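Local coordinates for protein bacterial leucyl aminopeptidase (Legionella pneumophila, PDB 6ESL) that acts as a zinc-dependent leucyl aminopeptidase, removing residues from the N-termini of peptides, and probably serves nutrient acquisition when the bacterium infects amoebas, at residues B[28-33]-B[62-67]; B[22-27]-B[50-55]. All blocks are in the same frame, centred on the assembly; numbering follows the deposited sequence.

Contact 1: residues B[28-33]-B[62-67]; sequences QCLAAK and ILADKV. Unlike the reference sequence in segment 62-67: Lys-66 (reference Gln).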
ATOM      1  N   GLN B  28     -17.746  -8.545  14.827  1.00 40.15           N
ATOM      2  CA  GLN B  28     -19.114  -8.141  15.359  1.00 43.20           C
ATOM      3  C   GLN B  28     -20.243  -8.173  14.316  1.00 41.77           C
ATOM      4  O   GLN B  28     -21.344  -8.668  14.610  1.00 42.36           O
ATOM      5  CB  GLN B  28     -19.098  -6.760  16.070  1.00 46.16           C
ATOM      6  CG  GLN B  28     -18.345  -6.771  17.390  1.00 49.12           C
ATOM      7  CD  GLN B  28     -19.067  -7.439  18.578  1.00 52.68           C
ATOM      8  OE1 GLN B  28     -20.184  -7.984  18.445  1.00 55.27           O
ATOM      9  NE2 GLN B  28     -18.410  -7.405  19.731  1.00 53.18           N
ATOM     10  N   CYS B  29     -19.918  -7.729  13.112  1.00 40.53           N
ATOM     11  CA  CYS B  29     -20.929  -7.619  12.062  1.00 42.30           C
ATOM     12  C   CYS B  29     -21.499  -8.972  11.734  1.00 41.93           C
ATOM     13  O   CYS B  29     -22.660  -9.108  11.581  1.00 42.98           O
ATOM     14  CB  CYS B  29     -20.356  -6.983  10.809  1.00 41.22           C
ATOM     15  SG  CYS B  29     -18.912  -7.799  10.019  1.00 43.11           S
ATOM     16  N   LEU B  30     -20.634  -9.999  11.660  1.00 39.85           N
ATOM     17  CA  LEU B  30     -21.111 -11.386  11.459  1.00 39.69           C
ATOM     18  C   LEU B  30     -21.722 -11.993  12.701  1.00 39.24           C
ATOM     19  O   LEU B  30     -22.770 -12.698  12.647  1.00 40.57           O
ATOM     20  CB  LEU B  30     -19.914 -12.217  10.966  1.00 39.61           C
ATOM     21  CG  LEU B  30     -20.192 -13.714  10.672  1.00 40.22           C
ATOM     22  CD1 LEU B  30     -21.375 -13.982   9.721  1.00 41.32           C
ATOM     23  CD2 LEU B  30     -18.946 -14.254  10.092  1.00 38.80           C
ATOM     24  N   ALA B  31     -21.087 -11.756  13.848  1.00 39.63           N
ATOM     25  CA  ALA B  31     -21.594 -12.286  15.136  1.00 41.88           C
ATOM     26  C   ALA B  31     -23.039 -11.899  15.367  1.00 44.34           C
ATOM     27  O   ALA B  31     -23.826 -12.711  15.854  1.00 45.61           O
ATOM     28  CB  ALA B  31     -20.730 -11.812  16.307  1.00 42.19           C
ATOM     29  N   ALA B  32     -23.410 -10.664  14.978  1.00 45.23           N
ATOM     30  CA  ALA B  32     -24.784 -10.221  15.140  1.00 47.53           C
ATOM     31  C   ALA B  32     -25.825 -11.103  14.412  1.00 48.35           C
ATOM     32  O   ALA B  32     -26.936 -11.155  14.851  1.00 49.36           O
ATOM     33  CB  ALA B  32     -24.932  -8.757  14.735  1.00 47.59           C
ATOM     34  N   LYS B  33     -25.454 -11.792  13.336  1.00 46.59           N
ATOM     35  CA  LYS B  33     -26.392 -12.560  12.544  1.00 48.77           C
ATOM     36  C   LYS B  33     -26.398 -14.047  12.865  1.00 48.85           C
ATOM     37  O   LYS B  33     -27.204 -14.775  12.325  1.00 48.66           O
ATOM     38  CB  LYS B  33     -26.121 -12.363  11.042  1.00 49.76           C
ATOM     39  CG  LYS B  33     -26.042 -10.893  10.539  1.00 51.52           C
ATOM     40  CD  LYS B  33     -27.369 -10.109  10.480  1.00 56.06           C
ATOM     41  CE  LYS B  33     -28.380 -10.616   9.416  1.00 59.48           C
ATOM     42  NZ  LYS B  33     -29.840 -10.235   9.636  1.00 63.47           N
ATOM     43  N   ILE B  62     -21.399 -20.457   5.299  1.00 36.85           N
ATOM     44  CA  ILE B  62     -22.492 -20.082   4.415  1.00 39.06           C
ATOM     45  C   ILE B  62     -23.034 -18.729   4.851  1.00 38.89           C
ATOM     46  O   ILE B  62     -23.144 -17.827   4.042  1.00 38.39           O
ATOM     47  CB  ILE B  62     -23.636 -21.108   4.327  1.00 40.32           C
ATOM     48  CG1 ILE B  62     -23.166 -22.497   3.799  1.00 41.33           C
ATOM     49  CG2 ILE B  62     -24.758 -20.619   3.416  1.00 41.04           C
ATOM     50  CD1 ILE B  62     -22.262 -22.404   2.589  1.00 41.50           C
ATOM     51  N   LEU B  63     -23.310 -18.591   6.142  1.00 38.07           N
ATOM     52  CA  LEU B  63     -23.742 -17.326   6.664  1.00 37.82           C
ATOM     53  C   LEU B  63     -22.773 -16.214   6.329  1.00 36.62           C
ATOM     54  O   LEU B  63     -23.235 -15.180   5.859  1.00 35.50           O
ATOM     55  CB  LEU B  63     -24.059 -17.354   8.158  1.00 37.54           C
ATOM     56  CG  LEU B  63     -24.553 -16.046   8.773  1.00 37.83           C
ATOM     57  CD1 LEU B  63     -25.947 -15.731   8.247  1.00 38.89           C
ATOM     58  CD2 LEU B  63     -24.571 -16.144  10.334  1.00 38.53           C
ATOM     59  N   ALA B  64     -21.477 -16.412   6.549  1.00 36.10           N
ATOM     60  CA  ALA B  64     -20.511 -15.402   6.363  1.00 36.29           C
ATOM     61  C   ALA B  64     -20.488 -14.981   4.868  1.00 37.56           C
ATOM     62  O   ALA B  64     -20.208 -13.791   4.561  1.00 36.95           O
ATOM     63  CB  ALA B  64     -19.075 -15.851   6.751  1.00 35.82           C
ATOM     64  N   ASP B  65     -20.638 -15.959   3.976  1.00 39.00           N
ATOM     65  CA  ASP B  65     -20.605 -15.714   2.511  1.00 39.47           C
ATOM     66  C   ASP B  65     -21.747 -14.737   2.184  1.00 40.93           C
ATOM     67  O   ASP B  65     -21.467 -13.695   1.589  1.00 39.12           O
ATOM     68  CB  ASP B  65     -20.848 -16.992   1.711  1.00 40.26           C
ATOM     69  CG  ASP B  65     -19.618 -18.018   1.761  1.00 39.47           C
ATOM     70  OD1 ASP B  65     -18.446 -17.608   2.070  1.00 37.07           O
ATOM     71  OD2 ASP B  65     -19.872 -19.219   1.454  1.00 40.02           O
ATOM     72  N   LYS B  66     -22.937 -15.007   2.724  1.00 41.74           N
ATOM     73  CA  LYS B  66     -24.088 -14.159   2.479  1.00 46.72           C
ATOM     74  C   LYS B  66     -24.016 -12.798   3.129  1.00 44.96           C
ATOM     75  O   LYS B  66     -24.365 -11.854   2.518  1.00 45.12           O
ATOM     76  CB  LYS B  66     -25.404 -14.832   2.858  1.00 51.29           C
ATOM     77  CG  LYS B  66     -25.699 -16.112   2.080  1.00 56.96           C
ATOM     78  CD  LYS B  66     -25.902 -15.953   0.552  1.00 60.89           C
ATOM     79  CE  LYS B  66     -26.265 -17.294  -0.110  1.00 66.31           C
ATOM     80  NZ  LYS B  66     -26.447 -17.186  -1.596  1.00 70.51           N
ATOM     81  N   VAL B  67     -23.603 -12.705   4.377  1.00 43.00           N
ATOM     82  CA  VAL B  67     -23.552 -11.452   5.102  1.00 41.75           C
ATOM     83  C   VAL B  67     -22.489 -10.527   4.529  1.00 39.97           C
ATOM     84  O   VAL B  67     -22.662  -9.309   4.569  1.00 39.87           O
ATOM     85  CB  VAL B  67     -23.388 -11.679   6.622  1.00 40.56           C
ATOM     86  CG1 VAL B  67     -22.980 -10.353   7.335  1.00 40.19           C
ATOM     87  CG2 VAL B  67     -24.632 -12.342   7.190  1.00 41.46           C
TER
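Two hydrogen bonds grip Gln-28 NE2, at the start of helix 28-31: one to the backbone oxygen of Asn-44, the other to Glu-43 OE1. They fix the amide on the side of this helix facing the turn before strand 47-53, while the apolar contact forms elsewhere, on helix 57-67. There Leu-30 gives the largest share. With CG anti to the backbone N (chi1 -179°), its two methyls spread over Ala-64: Leu-30 CD2 lies 3.7 Å from Ala-64 CB and Leu-30 CD1 3.7 Å from Ala-64 CA. Leu-30 CD1 is also 3.9 Å from Leu-63 CG, the two leucines sliding past each other. Here two helices that follow neighbouring strands of a small antiparallel sheet meet side chain to side chain, and the disulfide between Cys-29 and Cys-69 ties helix 28-31 to the loop that follows helix 57-67. Leu-63 and Val-67 also receive Lys-33. Leu-63 CD2 rests 3.6 Å from Lys-33 O, and Val-67 CG2 meets Lys-33 CG at 3.9 Å, the chains crossing obliquely. Bends at chi2 and chi3 of Lys-33 then carry its ammonium group away from the helix. Asp-65 OD2 accepts a hydrogen bond from His-362 ND1 of the second subunit.

Contact 2: residues B[22-27]-B[50-55]; sequences EQLQVP and IDVLSS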
ATOM      1  N   GLU B  22     -15.658 -26.187  18.769  1.00 44.39           N
ATOM      2  CA  GLU B  22     -14.614 -25.329  18.248  1.00 41.01           C
ATOM      3  C   GLU B  22     -14.847 -23.886  18.644  1.00 39.13           C
ATOM      4  O   GLU B  22     -15.960 -23.469  18.921  1.00 40.89           O
ATOM      5  CB  GLU B  22     -14.493 -25.460  16.710  1.00 39.48           C
ATOM      6  CG  GLU B  22     -14.375 -26.895  16.203  1.00 39.55           C
ATOM      7  CD  GLU B  22     -14.016 -27.036  14.724  1.00 37.73           C
ATOM      8  OE1 GLU B  22     -14.899 -27.475  13.998  1.00 38.19           O
ATOM      9  OE2 GLU B  22     -12.862 -26.822  14.377  1.00 35.92           O
ATOM     10  N   GLN B  23     -13.786 -23.170  18.794  1.00 37.69           N
ATOM     11  CA  GLN B  23     -13.815 -21.782  19.071  1.00 37.35           C
ATOM     12  C   GLN B  23     -13.390 -20.986  17.833  1.00 36.61           C
ATOM     13  O   GLN B  23     -12.279 -21.176  17.226  1.00 36.25           O
ATOM     14  CB  GLN B  23     -12.948 -21.421  20.251  1.00 37.51           C
ATOM     15  CG  GLN B  23     -13.399 -22.242  21.526  1.00 39.52           C
ATOM     16  CD  GLN B  23     -12.934 -23.718  21.517  1.00 39.42           C
ATOM     17  OE1 GLN B  23     -11.747 -23.941  21.213  1.00 39.93           O
ATOM     18  NE2 GLN B  23     -13.798 -24.617  21.694  1.00 38.60           N
ATOM     19  N   LEU B  24     -14.263 -20.011  17.546  1.00 36.20           N
ATOM     20  CA  LEU B  24     -14.100 -19.092  16.367  1.00 35.20           C
ATOM     21  C   LEU B  24     -14.035 -17.667  16.802  1.00 34.17           C
ATOM     22  O   LEU B  24     -14.862 -17.264  17.665  1.00 35.20           O
ATOM     23  CB  LEU B  24     -15.277 -19.293  15.466  1.00 35.63           C
ATOM     24  CG  LEU B  24     -15.593 -20.714  15.063  1.00 36.38           C
ATOM     25  CD1 LEU B  24     -16.784 -20.751  14.153  1.00 36.89           C
ATOM     26  CD2 LEU B  24     -14.351 -21.336  14.409  1.00 35.96           C
ATOM     27  N   GLN B  25     -13.095 -16.924  16.230  1.00 33.13           N
ATOM     28  CA  GLN B  25     -13.018 -15.485  16.361  1.00 33.48           C
ATOM     29  C   GLN B  25     -13.806 -14.879  15.195  1.00 33.86           C
ATOM     30  O   GLN B  25     -13.474 -15.173  14.042  1.00 31.83           O
ATOM     31  CB  GLN B  25     -11.644 -14.919  16.421  1.00 33.09           C
ATOM     32  CG  GLN B  25     -11.600 -13.446  16.764  1.00 34.46           C
ATOM     33  CD  GLN B  25     -10.186 -12.932  17.135  1.00 34.78           C
ATOM     34  OE1 GLN B  25      -9.820 -11.790  16.829  1.00 37.97           O
ATOM     35  NE2 GLN B  25      -9.378 -13.806  17.726  1.00 34.87           N
ATOM     36  N   VAL B  26     -14.876 -14.134  15.550  1.00 33.85           N
ATOM     37  CA  VAL B  26     -15.853 -13.644  14.611  1.00 35.44           C
ATOM     38  C   VAL B  26     -15.953 -12.098  14.700  1.00 35.05           C
ATOM     39  O   VAL B  26     -16.127 -11.536  15.821  1.00 36.25           O
ATOM     40  CB  VAL B  26     -17.165 -14.327  14.903  1.00 39.00           C
ATOM     41  CG1 VAL B  26     -18.216 -14.030  13.854  1.00 42.17           C
ATOM     42  CG2 VAL B  26     -17.015 -15.845  14.909  1.00 40.79           C
ATOM     43  N   PRO B  27     -15.909 -11.414  13.561  1.00 34.91           N
ATOM     44  CA  PRO B  27     -16.235  -9.957  13.580  1.00 35.78           C
ATOM     45  C   PRO B  27     -17.619  -9.665  14.103  1.00 36.94           C
ATOM     46  O   PRO B  27     -18.590 -10.437  13.885  1.00 36.03           O
ATOM     47  CB  PRO B  27     -16.171  -9.555  12.071  1.00 34.99           C
ATOM     48  CG  PRO B  27     -15.486 -10.709  11.404  1.00 33.87           C
ATOM     49  CD  PRO B  27     -15.728 -11.930  12.190  1.00 33.98           C
ATOM     50  N   ILE B  50     -16.409 -17.126  20.019  1.00 40.97           N
ATOM     51  CA  ILE B  50     -17.517 -17.942  20.347  1.00 41.26           C
ATOM     52  C   ILE B  50     -17.133 -19.416  20.340  1.00 41.28           C
ATOM     53  O   ILE B  50     -16.147 -19.795  19.704  1.00 40.11           O
ATOM     54  CB  ILE B  50     -18.706 -17.753  19.369  1.00 42.27           C
ATOM     55  CG1 ILE B  50     -18.363 -18.170  17.913  1.00 40.79           C
ATOM     56  CG2 ILE B  50     -19.135 -16.280  19.372  1.00 42.80           C
ATOM     57  CD1 ILE B  50     -19.592 -18.282  17.051  1.00 41.24           C
ATOM     58  N   ASP B  51     -17.895 -20.189  21.067  1.00 41.38           N
ATOM     59  CA  ASP B  51     -17.776 -21.616  21.066  1.00 42.57           C
ATOM     60  C   ASP B  51     -18.974 -22.158  20.354  1.00 42.00           C
ATOM     61  O   ASP B  51     -20.124 -21.786  20.707  1.00 42.77           O
ATOM     62  CB  ASP B  51     -17.817 -22.135  22.560  1.00 45.04           C
ATOM     63  CG  ASP B  51     -17.638 -23.615  22.650  1.00 46.86           C
ATOM     64  OD1 ASP B  51     -18.615 -24.350  22.512  1.00 50.33           O
ATOM     65  OD2 ASP B  51     -16.487 -24.062  22.719  1.00 50.08           O
ATOM     66  N   VAL B  52     -18.769 -23.126  19.498  1.00 41.42           N
ATOM     67  CA  VAL B  52     -19.853 -23.741  18.780  1.00 41.97           C
ATOM     68  C   VAL B  52     -19.566 -25.192  18.537  1.00 42.88           C
ATOM     69  O   VAL B  52     -18.466 -25.604  18.664  1.00 44.54           O
ATOM     70  CB  VAL B  52     -20.027 -23.098  17.401  1.00 41.01           C
ATOM     71  CG1 VAL B  52     -20.318 -21.637  17.554  1.00 40.82           C
ATOM     72  CG2 VAL B  52     -18.782 -23.302  16.561  1.00 39.38           C
ATOM     73  N   LEU B  53     -20.572 -25.970  18.214  1.00 44.22           N
ATOM     74  CA  LEU B  53     -20.351 -27.347  17.843  1.00 45.78           C
ATOM     75  C   LEU B  53     -19.648 -27.370  16.493  1.00 46.11           C
ATOM     76  O   LEU B  53     -19.936 -26.555  15.651  1.00 46.26           O
ATOM     77  CB  LEU B  53     -21.653 -28.059  17.631  1.00 47.71           C
ATOM     78  CG  LEU B  53     -22.574 -28.431  18.777  1.00 50.45           C
ATOM     79  CD1 LEU B  53     -23.550 -29.431  18.228  1.00 51.67           C
ATOM     80  CD2 LEU B  53     -21.775 -29.026  19.900  1.00 52.05           C
ATOM     81  N   SER B  54     -18.791 -28.350  16.238  1.00 45.07           N
ATOM     82  CA  SER B  54     -18.104 -28.472  14.948  1.00 44.16           C
ATOM     83  C   SER B  54     -19.030 -28.741  13.778  1.00 43.27           C
ATOM     84  O   SER B  54     -18.746 -28.394  12.665  1.00 42.86           O
ATOM     85  CB  SER B  54     -16.973 -29.487  14.966  1.00 43.88           C
ATOM     86  OG  SER B  54     -17.465 -30.764  15.152  1.00 46.41           O
ATOM     87  N   SER B  55     -20.122 -29.410  14.051  1.00 43.36           N
ATOM     88  CA  SER B  55     -21.128 -29.699  13.088  1.00 45.04           C
ATOM     89  C   SER B  55     -21.845 -28.443  12.576  1.00 44.99           C
ATOM     90  O   SER B  55     -22.579 -28.529  11.664  1.00 45.30           O
ATOM     91  CB  SER B  55     -22.143 -30.658  13.706  1.00 47.62           C
ATOM     92  OG  SER B  55     -22.774 -30.066  14.783  1.00 48.08           O
TER
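Strands 21-27 and 47-53 are the two inner strands of a four-stranded antiparallel sheet, and they illustrate how alternating side chains give one strand pair two chemistries. Glu-22 with Val-52 and Leu-24 with Ile-50 are hydrogen-bonded pairs, each closed by two backbone bonds; the shortest runs from Ile-50 N to Leu-24 O at 2.8 Å. Between them, the non-hydrogen-bonded pair Gln-23 and Asp-51 puts its side chains on the opposite face. Asp-51 holds CG anti to its backbone N, and Gln-23 bends at chi2 (77°) so that its amide lies beside the carboxylate, the two planes only 18° apart. Its NE2 then gives a nearly straight bond of 2.9 Å to the anti lone pair of Asp-51 OD2. Both residues are buried against Leu-41. In this buried setting the N-H would be expected to stabilise the charged form of the carboxylate.

The face carrying Leu-24, Ile-50 and Val-52 is apolar except for Glu-22 at its end and is covered by helix 57-67, where Leu-60 touches both Leu-24 and Ile-50. Ile-50 holds CG1 in the crowded position between the backbone N and carbonyl carbon (chi1 63°), which brings it 4.0 Å from Val-26 CG2. Leu-24, its CG anti to the carbonyl carbon, crosses Val-52 at about a right angle, Leu-24 CD1 meeting Val-52 CG2, itself in the crowded position, at 4.0 Å. Glu-22 runs out extended beyond CG to the second subunit, where OE1 forms a salt bridge with Arg-258, next in sequence to the zinc ligand Glu-257, and OE2 is hydrogen-bonded to Tyr-186; Asn-74 of its own chain also binds OE2. This is consistent with the N-terminal sheet lying near the partner's metal site. The carboxylate passes tightly over Ser-54, with Glu-22 OE1 3.0 Å from Ser-54 CB.

How the contacts relate
The segments of contacts 1 and 2 alternate along the chain: strand 21-27 leads into helix 28-31, and strand 47-53 into helix 57-67, so each contact pairs one member of each strand-helix unit. Contact 2 is buried and held by main-chain hydrogen bonds, a polar side-chain pair and an apolar face. Contact 1, about 13 Å away between centres, is only partly buried and relies on aliphatic contacts, backed by a disulfide. The two meet where Ala-31 N packs 3.7 Å from Val-26 CG1. Both reach the second subunit, contact 1 through Ile-62 and Asp-65 of helix 57-67, contact 2 through Glu-22 and Ser-54 at one end and by packing of Gln-25 and Pro-27 toward the other.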